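Local coordinates for CDC48 domain-containing protein (PDB 4UZR) that is of unknown function, though its family is loosely linked to ATP binding, and assembles into a dodecamer containing a 12-bladed beta-propeller, at residues S2-K7 with V51-S56. Residues are numbered along the deposited sequence; the frame is centred on the assembly and turned at random.
Sequences SELKLK and VQAYPS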
# COMPACT_ATOMS: atom_id res chain seq x y z
N SER A 2 4.59 -43.05 -17.24
CA SER A 2 3.64 -42.49 -18.19
C SER A 2 2.41 -41.96 -17.46
O SER A 2 1.62 -42.73 -16.91
CB SER A 2 3.24 -43.54 -19.23
OG SER A 2 2.49 -42.97 -20.28
N GLU A 3 2.25 -40.64 -17.46
CA GLU A 3 1.19 -39.99 -16.69
C GLU A 3 0.56 -38.80 -17.41
O GLU A 3 1.27 -37.96 -17.97
CB GLU A 3 1.72 -39.54 -15.33
CG GLU A 3 1.71 -40.62 -14.25
CD GLU A 3 2.32 -40.14 -12.95
OE1 GLU A 3 2.85 -39.01 -12.91
OE2 GLU A 3 2.28 -40.91 -11.96
N LEU A 4 -0.77 -38.74 -17.39
CA LEU A 4 -1.50 -37.62 -17.96
C LEU A 4 -2.37 -36.93 -16.92
O LEU A 4 -3.19 -37.57 -16.25
CB LEU A 4 -2.38 -38.09 -19.13
CG LEU A 4 -1.68 -38.35 -20.47
CD1 LEU A 4 -2.70 -38.72 -21.53
CD2 LEU A 4 -0.87 -37.13 -20.90
N LYS A 5 -2.19 -35.62 -16.78
CA LYS A 5 -3.03 -34.81 -15.92
C LYS A 5 -3.84 -33.85 -16.78
O LYS A 5 -3.27 -32.96 -17.43
CB LYS A 5 -2.18 -34.03 -14.91
CG LYS A 5 -1.50 -34.92 -13.87
CD LYS A 5 -0.67 -34.12 -12.89
CE LYS A 5 -0.07 -35.02 -11.82
NZ LYS A 5 1.23 -34.49 -11.30
N LEU A 6 -5.15 -34.06 -16.78
CA LEU A 6 -6.07 -33.37 -17.68
C LEU A 6 -7.17 -32.62 -16.94
O LEU A 6 -7.45 -32.89 -15.78
CB LEU A 6 -6.75 -34.40 -18.59
CG LEU A 6 -5.88 -35.40 -19.36
CD1 LEU A 6 -6.76 -36.47 -19.97
CD2 LEU A 6 -5.06 -34.69 -20.42
N LYS A 7 -7.81 -31.69 -17.65
CA LYS A 7 -8.99 -30.99 -17.14
C LYS A 7 -9.81 -30.43 -18.30
O LYS A 7 -9.26 -29.99 -19.30
CB LYS A 7 -8.59 -29.87 -16.18
CG LYS A 7 -7.96 -28.65 -16.83
CD LYS A 7 -7.60 -27.60 -15.79
CE LYS A 7 -6.82 -26.44 -16.41
NZ LYS A 7 -7.54 -25.15 -16.29
N VAL A 51 -3.00 -30.53 -18.57
CA VAL A 51 -2.36 -29.77 -17.50
C VAL A 51 -0.91 -30.18 -17.37
O VAL A 51 -0.02 -29.34 -17.22
CB VAL A 51 -3.08 -29.97 -16.15
CG1 VAL A 51 -2.37 -29.21 -15.04
CG2 VAL A 51 -4.53 -29.54 -16.25
N GLN A 52 -0.67 -31.49 -17.42
CA GLN A 52 0.71 -31.97 -17.42
C GLN A 52 0.85 -33.33 -18.10
O GLN A 52 0.01 -34.20 -17.94
CB GLN A 52 1.28 -32.03 -16.00
CG GLN A 52 2.77 -32.33 -15.94
CD GLN A 52 3.31 -32.38 -14.52
OE1 GLN A 52 2.61 -32.76 -13.59
NE2 GLN A 52 4.57 -31.99 -14.36
N ALA A 53 1.93 -33.50 -18.85
CA ALA A 53 2.25 -34.79 -19.44
C ALA A 53 3.62 -35.21 -18.94
O ALA A 53 4.61 -34.51 -19.17
CB ALA A 53 2.23 -34.71 -20.96
N TYR A 54 3.68 -36.33 -18.23
CA TYR A 54 4.95 -36.81 -17.70
C TYR A 54 5.31 -38.19 -18.24
O TYR A 54 4.72 -39.19 -17.85
CB TYR A 54 4.94 -36.82 -16.17
CG TYR A 54 6.30 -37.08 -15.56
CD1 TYR A 54 7.23 -36.06 -15.42
CD2 TYR A 54 6.66 -38.35 -15.12
CE1 TYR A 54 8.48 -36.29 -14.86
CE2 TYR A 54 7.90 -38.60 -14.56
CZ TYR A 54 8.80 -37.56 -14.43
OH TYR A 54 10.04 -37.80 -13.87
N PRO A 55 6.30 -38.24 -19.14
CA PRO A 55 7.03 -37.06 -19.61
C PRO A 55 6.34 -36.39 -20.80
O PRO A 55 5.27 -36.85 -21.22
CB PRO A 55 8.39 -37.63 -20.03
CG PRO A 55 8.20 -39.14 -20.12
CD PRO A 55 6.78 -39.47 -19.79
N SER A 56 6.92 -35.32 -21.32
CA SER A 56 6.36 -34.64 -22.48
C SER A 56 7.46 -34.35 -23.50
O SER A 56 8.46 -33.72 -23.17
CB SER A 56 5.66 -33.34 -22.06
OG SER A 56 5.36 -32.52 -23.17
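Lys5 sets its CG anti to the carbonyl carbon (chi1 -68°), Gln52 sets its own anti to the backbone N (chi1 -172°), and the two extended chains run alongside each other in one direction. Their ends meet where Lys5 NZ donates to Gln52 OE1 at 3.2 Å, nearly along the C=O axis, while Lys5 CD rests 3.6 Å from Gln52 OE1. Beneath them lies a textbook antiparallel ladder in which hydrogen-bonded pairs exchange two backbone bonds. Lys5 N gives to Gln52 O at 2.9 Å and Gln52 N returns a bond to Lys5 O; Glu3 and Tyr54 form the next such pair, its side chains on the same face as Lys5 and Gln52, with one bond nearly straight and the other bent. Between them, the side chains of the non-hydrogen-bonded pair lie on the opposite, buried face, Leu4 CD2 packing on Ala53 CB at 3.9 Å. A classic beta bulge interrupts the pairing, Val51 and Gln52 both facing Lys5. There Val51 CG2 sits 3.6 Å from Lys7 CG, the two side chains crossing at about a right angle. An alanine at Lys5 would probably leave Gln52 OE1 without its ammonium donor and the amide freer to turn. This face also meets a neighbouring subunit, whose Arg114 packs on Lys5 and Tyr113 on Gln52. Within the chain, strand 3-8 is an inner strand of a mixed four-stranded sheet, probably part of the beta-clam of the Cdc48 domain 2-like region, antiparallel to strand 44-54 and hydrogen-bonded through Leu4 and Leu6 to the parallel strand 65-69 on its other side.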